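Local coordinates for cDNA FLJ56608, highly similar to Homo sapiens chloride channel, calcium activated, family member 1 (CLCA1), mRNA (Homo sapiens, PDB 6PYO), which may mediate calcium-activated chloride conductance and regulate mucus production by goblet cells, this chain being its calcium-binding von Willebrand factor type A domain, at residues I8-L13 and G47-D52; E108-T113 and I133-A138. All coordinates share one frame; numbering follows the deposited sequence.

Contact 1 (I8-L13 and G47-D52); sequences IVCLVL and GMVTFD
Strands 8-14 and 45-51, joined in a beta-alpha-beta crossover by helix 24-39, run parallel at the centre of the von Willebrand factor A sheet. On the face that carries Leu11, Leu13, Met48 and Thr50, the main meeting is between Leu13 and Met48, whose chains cross obliquely. Leu13 CG stands anti to its carbonyl carbon (chi1 -56°), so that CD1 comes to 3.9 Å from Met48 SD. The methionine leaves its strand extended and bends only at its last torsion; CE ends 4.4 Å from Leu11 CD2, while Leu36 of helix 24-39 touches both Leu11 and Met48. On the other face, Cys10 turns SG anti to its backbone N and lays it over the backbone of Gly47, which has no side chain to oppose it; the sulphur also reaches Val49 CG2 at 3.9 Å. Five backbone hydrogen bonds join the strands, the shortest from Val49 N to Leu11 O at 2.7 Å. The C-terminal end lies beside the calcium site that includes Ser16, Ser18 and Thr85, the Phe51 side chain being about 7 Å from the ion. Phe51 takes the crowded chi1 of 68°, which carries its ring to the Leu13 carbonyl, its side chain crossing that of Val12 at about a right angle. Its CD2 there lies 3.7 Å from Val12 CG1 and 3.3 Å from Leu13 O.

Contact 2 (E108-T113 and I133-A138); sequences EIVLLT and IIHTVA
Glu108 opens strand 108-113, which pairs in parallel with strand 133-138 in the second half of the Rossmann-like A domain. Its CG stands anti to the carbonyl carbon (chi1 -64°) and runs alongside Ile133, approaching CD1 of that residue to 3.9 Å. Beyond CG the chain reaches obliquely over to His135, whose NE2 donates to Glu108 OE1 at 2.7 Å. The carboxylate oxygen lies near the ring plane and accepts through its anti lone pair, although carboxylate and ring planes are 76° apart. Arg7 forms a salt bridge with OE2, and His135 ND1 accepts from Leu157 N while NE2 donates to Glu108, which fits a neutral ring protonated at NE2. Ile109 turns to the opposite face and lies beside Ile134, their CG2 methyls 4.1 Å apart, while its own N and O take the first two rungs of the ladder, to Ile133 O and from His135 N. Val110 returns to the histidine face, its CG2 4.2 Å from His135 CD2. The backbone sets Leu111 CB 3.4 Å from His135 O; with CG anti to the backbone N, CD2 comes beside Thr136 CG2. Leu112 lies alongside Val137 on the histidine face. Thr113 closes the ladder with a nearly straight bond, 3.1 Å from its N to Val137 O, and its OG1 bonds to Gly115 N and to Asp14 at the calcium end of the sheet, the Thr113 side chain being about 6 Å from the ion. The Ile109 and Leu111 face is covered by helix 87-99, with helix 145-152 packing on Leu111, Thr113 and Thr136; strand 8-14 borders strand 108-113 on one side, and strand 158-159 follows strand 133-138 on the other.

From the N terminus, strand 8-14 leads through helix 24-39 to strand 45-51, and contact 1 closes that crossover. The chain then adds the antiparallel edge strand 55-63 and helices 67-74 and 87-99 before returning to the middle of the sheet as strand 108-113. Helix 124-130 and strand 133-138 follow, where contact 2 closes a second, separate crossover; the two loops lie in series, neither nesting nor crossing. Their join is the pairing of strands 8-14 and 108-113, in which Ile8 O is 2.8 Å from Glu108 N. Leu13 also packs on Leu112 there. Together the contacts unite four adjacent parallel strands into one sheet core.

Contact 1 (I8-L13 and G47-D52)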
loop_
_atom_site.group_PDB
_atom_site.type_symbol
_atom_site.label_atom_id
_atom_site.label_comp_id
_atom_site.label_asym_id
_atom_site.label_seq_id
_atom_site.Cartn_x
_atom_site.Cartn_y
_atom_site.Cartn_z
ATOM N N ILE A 8 -2.391 5.360 -11.158
ATOM C CA ILE A 8 -1.383 5.659 -10.154
ATOM C C ILE A 8 -1.647 4.752 -8.967
ATOM O O ILE A 8 -2.746 4.762 -8.428
ATOM C CB ILE A 8 -1.423 7.131 -9.690
ATOM C CG1 ILE A 8 -1.171 8.069 -10.868
ATOM C CG2 ILE A 8 -0.439 7.270 -8.504
ATOM C CD1 ILE A 8 -1.590 9.488 -10.576
ATOM N N VAL A 9 -0.646 4.003 -8.535
ATOM C CA VAL A 9 -0.820 3.024 -7.471
ATOM C C VAL A 9 0.410 3.066 -6.600
ATOM O O VAL A 9 1.524 3.117 -7.112
ATOM C CB VAL A 9 -1.013 1.581 -8.013
ATOM C CG1 VAL A 9 -1.511 0.645 -6.907
ATOM C CG2 VAL A 9 -1.980 1.553 -9.115
ATOM N N CYS A 10 0.204 3.058 -5.290
ATOM C CA CYS A 10 1.278 2.942 -4.330
ATOM C C CYS A 10 0.996 1.735 -3.458
ATOM O O CYS A 10 -0.047 1.670 -2.809
ATOM C CB CYS A 10 1.436 4.208 -3.473
ATOM S SG CYS A 10 3.106 4.190 -2.708
ATOM N N LEU A 11 1.885 0.760 -3.509
ATOM C CA LEU A 11 1.876 -0.309 -2.533
ATOM C C LEU A 11 2.329 0.252 -1.195
ATOM O O LEU A 11 3.364 0.935 -1.105
ATOM C CB LEU A 11 2.811 -1.437 -2.969
ATOM C CG LEU A 11 2.278 -2.522 -3.855
ATOM C CD1 LEU A 11 1.523 -1.812 -5.000
ATOM C CD2 LEU A 11 3.354 -3.437 -4.381
ATOM N N VAL A 12 1.560 -0.029 -0.158
ATOM C CA VAL A 12 1.894 0.344 1.208
ATOM C C VAL A 12 1.910 -0.947 2.015
ATOM O O VAL A 12 0.875 -1.614 2.175
ATOM C CB VAL A 12 0.920 1.377 1.773
ATOM C CG1 VAL A 12 1.329 1.749 3.180
ATOM C CG2 VAL A 12 0.944 2.614 0.882
ATOM N N LEU A 13 3.105 -1.335 2.452
ATOM C CA LEU A 13 3.365 -2.706 2.864
ATOM C C LEU A 13 3.784 -2.709 4.331
ATOM O O LEU A 13 4.815 -2.129 4.681
ATOM C CB LEU A 13 4.449 -3.323 1.988
ATOM C CG LEU A 13 4.151 -3.280 0.489
ATOM C CD1 LEU A 13 5.320 -3.842 -0.259
ATOM C CD2 LEU A 13 2.885 -4.036 0.175
ATOM N N GLY A 47 4.400 3.030 -7.156
ATOM C CA GLY A 47 5.381 3.281 -6.126
ATOM C C GLY A 47 5.233 2.251 -5.024
ATOM O O GLY A 47 4.298 1.451 -5.015
ATOM N N MET A 48 6.170 2.281 -4.078
ATOM C CA MET A 48 6.176 1.263 -3.045
ATOM C C MET A 48 6.755 1.838 -1.769
ATOM O O MET A 48 7.896 2.343 -1.743
ATOM C CB MET A 48 6.946 0.010 -3.484
ATOM C CG MET A 48 7.176 -0.975 -2.329
ATOM S SD MET A 48 7.992 -2.538 -2.807
ATOM C CE MET A 48 7.661 -2.580 -4.571
ATOM N N VAL A 49 5.960 1.723 -0.714
ATOM C CA VAL A 49 6.302 2.158 0.634
ATOM C C VAL A 49 6.172 0.960 1.558
ATOM O O VAL A 49 5.160 0.267 1.516
ATOM C CB VAL A 49 5.381 3.302 1.093
ATOM C CG1 VAL A 49 5.544 3.594 2.572
ATOM C CG2 VAL A 49 5.633 4.524 0.229
ATOM N N THR A 50 7.212 0.685 2.360
ATOM C CA THR A 50 7.078 -0.190 3.519
ATOM C C THR A 50 6.917 0.643 4.785
ATOM O O THR A 50 7.226 1.834 4.841
ATOM C CB THR A 50 8.277 -1.117 3.705
ATOM O OG1 THR A 50 9.448 -0.331 3.611
ATOM C CG2 THR A 50 8.285 -2.211 2.664
ATOM N N PHE A 51 6.440 0.011 5.831
ATOM C CA PHE A 51 6.320 0.803 7.039
ATOM C C PHE A 51 6.411 -0.128 8.235
ATOM O O PHE A 51 5.943 -1.275 8.175
ATOM C CB PHE A 51 5.029 1.629 7.085
ATOM C CG PHE A 51 3.793 0.801 7.217
ATOM C CD1 PHE A 51 3.287 0.460 8.477
ATOM C CD2 PHE A 51 3.122 0.369 6.084
ATOM C CE1 PHE A 51 2.142 -0.308 8.590
ATOM C CE2 PHE A 51 1.983 -0.403 6.180
ATOM C CZ PHE A 51 1.485 -0.737 7.429
ATOM N N ASP A 52 7.081 0.378 9.261
ATOM C CA ASP A 52 6.928 -0.148 10.655
ATOM C C ASP A 52 6.314 1.002 11.446
ATOM O O ASP A 52 5.205 1.431 11.136
ATOM C CB ASP A 52 8.254 -0.685 11.171
ATOM C CG ASP A 52 9.467 0.120 10.699
ATOM O OD1 ASP A 52 9.547 1.340 10.997
ATOM O OD2 ASP A 52 10.338 -0.470 10.023
#

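Contact 2 (E108-T113 and I133-A138)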
loop_
_atom_site.group_PDB
_atom_site.type_symbol
_atom_site.label_atom_id
_atom_site.label_comp_id
_atom_site.label_asym_id
_atom_site.label_seq_id
_atom_site.Cartn_x
_atom_site.Cartn_y
_atom_site.Cartn_z
ATOM N N GLU A 108 -4.601 5.233 -6.361
ATOM C CA GLU A 108 -4.878 4.065 -5.552
ATOM C C GLU A 108 -3.721 3.734 -4.599
ATOM O O GLU A 108 -2.544 3.854 -4.959
ATOM C CB GLU A 108 -5.152 2.885 -6.454
ATOM C CG GLU A 108 -6.430 3.050 -7.353
ATOM C CD GLU A 108 -6.521 1.981 -8.412
ATOM O OE1 GLU A 108 -6.943 0.843 -8.085
ATOM O OE2 GLU A 108 -6.117 2.251 -9.580
ATOM N N ILE A 109 -4.076 3.317 -3.383
ATOM C CA ILE A 109 -3.171 2.679 -2.424
ATOM C C ILE A 109 -3.597 1.213 -2.285
ATOM O O ILE A 109 -4.794 0.908 -2.191
ATOM C CB ILE A 109 -3.210 3.403 -1.073
ATOM C CG1 ILE A 109 -2.320 4.650 -1.085
ATOM C CG2 ILE A 109 -2.780 2.451 0.013
ATOM C CD1 ILE A 109 -2.660 5.641 -2.121
ATOM N N VAL A 110 -2.640 0.302 -2.371
ATOM C CA VAL A 110 -2.858 -1.100 -2.028
ATOM C C VAL A 110 -2.192 -1.280 -0.658
ATOM O O VAL A 110 -0.956 -1.318 -0.556
ATOM C CB VAL A 110 -2.296 -2.062 -3.082
ATOM C CG1 VAL A 110 -2.523 -3.509 -2.661
ATOM C CG2 VAL A 110 -2.992 -1.808 -4.466
ATOM N N LEU A 111 -3.006 -1.381 0.384
ATOM C CA LEU A 111 -2.557 -1.486 1.775
ATOM C C LEU A 111 -2.567 -2.948 2.193
ATOM O O LEU A 111 -3.639 -3.550 2.363
ATOM C CB LEU A 111 -3.456 -0.660 2.689
ATOM C CG LEU A 111 -3.103 -0.641 4.184
ATOM C CD1 LEU A 111 -1.620 -0.310 4.371
ATOM C CD2 LEU A 111 -3.991 0.379 4.873
ATOM N N LEU A 112 -1.380 -3.532 2.338
ATOM C CA LEU A 112 -1.258 -4.933 2.717
ATOM C C LEU A 112 -0.808 -4.937 4.189
ATOM O O LEU A 112 0.304 -4.475 4.519
ATOM C CB LEU A 112 -0.288 -5.689 1.802
ATOM C CG LEU A 112 -0.598 -5.657 0.280
ATOM C CD1 LEU A 112 0.360 -6.485 -0.553
ATOM C CD2 LEU A 112 -1.994 -6.130 -0.016
ATOM N N THR A 113 -1.684 -5.394 5.076
ATOM C CA THR A 113 -1.350 -5.300 6.503
ATOM C C THR A 113 -2.144 -6.325 7.282
ATOM O O THR A 113 -3.217 -6.761 6.839
ATOM C CB THR A 113 -1.659 -3.900 7.059
ATOM O OG1 THR A 113 -1.398 -3.823 8.469
ATOM C CG2 THR A 113 -3.157 -3.602 6.845
ATOM N N ILE A 133 -8.002 6.198 -3.410
ATOM C CA ILE A 133 -8.796 4.983 -3.250
ATOM C C ILE A 133 -7.921 4.020 -2.482
ATOM O O ILE A 133 -6.856 3.645 -2.978
ATOM C CB ILE A 133 -9.151 4.385 -4.621
ATOM C CG1 ILE A 133 -9.977 5.357 -5.463
ATOM C CG2 ILE A 133 -9.889 3.062 -4.539
ATOM C CD1 ILE A 133 -9.666 5.219 -7.008
ATOM N N ILE A 134 -8.328 3.616 -1.285
ATOM C CA ILE A 134 -7.521 2.699 -0.493
ATOM C C ILE A 134 -8.118 1.291 -0.574
ATOM O O ILE A 134 -9.197 1.024 -0.038
ATOM C CB ILE A 134 -7.397 3.172 0.961
ATOM C CG1 ILE A 134 -6.791 4.577 1.031
ATOM C CG2 ILE A 134 -6.482 2.250 1.719
ATOM C CD1 ILE A 134 -7.144 5.336 2.282
ATOM N N HIS A 135 -7.414 0.387 -1.254
ATOM C CA HIS A 135 -7.675 -1.046 -1.205
ATOM C C HIS A 135 -6.919 -1.613 -0.011
ATOM O O HIS A 135 -5.747 -1.280 0.200
ATOM C CB HIS A 135 -7.193 -1.718 -2.485
ATOM C CG HIS A 135 -7.658 -1.042 -3.739
ATOM N ND1 HIS A 135 -8.985 -1.017 -4.122
ATOM C CD2 HIS A 135 -6.972 -0.419 -4.727
ATOM C CE1 HIS A 135 -9.098 -0.379 -5.275
ATOM N NE2 HIS A 135 -7.896 0.036 -5.640
ATOM N N THR A 136 -7.585 -2.450 0.772
ATOM C CA THR A 136 -6.985 -3.077 1.944
ATOM C C THR A 136 -7.032 -4.588 1.776
ATOM O O THR A 136 -8.045 -5.142 1.337
ATOM C CB THR A 136 -7.694 -2.635 3.240
ATOM O OG1 THR A 136 -9.087 -2.989 3.197
ATOM C CG2 THR A 136 -7.586 -1.139 3.429
ATOM N N VAL A 137 -5.913 -5.236 2.059
ATOM C CA VAL A 137 -5.818 -6.680 2.179
ATOM C C VAL A 137 -5.412 -6.958 3.627
ATOM O O VAL A 137 -4.299 -6.599 4.064
ATOM C CB VAL A 137 -4.829 -7.293 1.187
ATOM C CG1 VAL A 137 -4.986 -8.811 1.173
ATOM C CG2 VAL A 137 -5.063 -6.752 -0.220
ATOM N N ALA A 138 -6.336 -7.550 4.379
ATOM C CA ALA A 138 -6.103 -7.920 5.767
ATOM C C ALA A 138 -5.382 -9.258 5.798
ATOM O O ALA A 138 -5.886 -10.243 5.262
ATOM C CB ALA A 138 -7.430 -7.992 6.520
#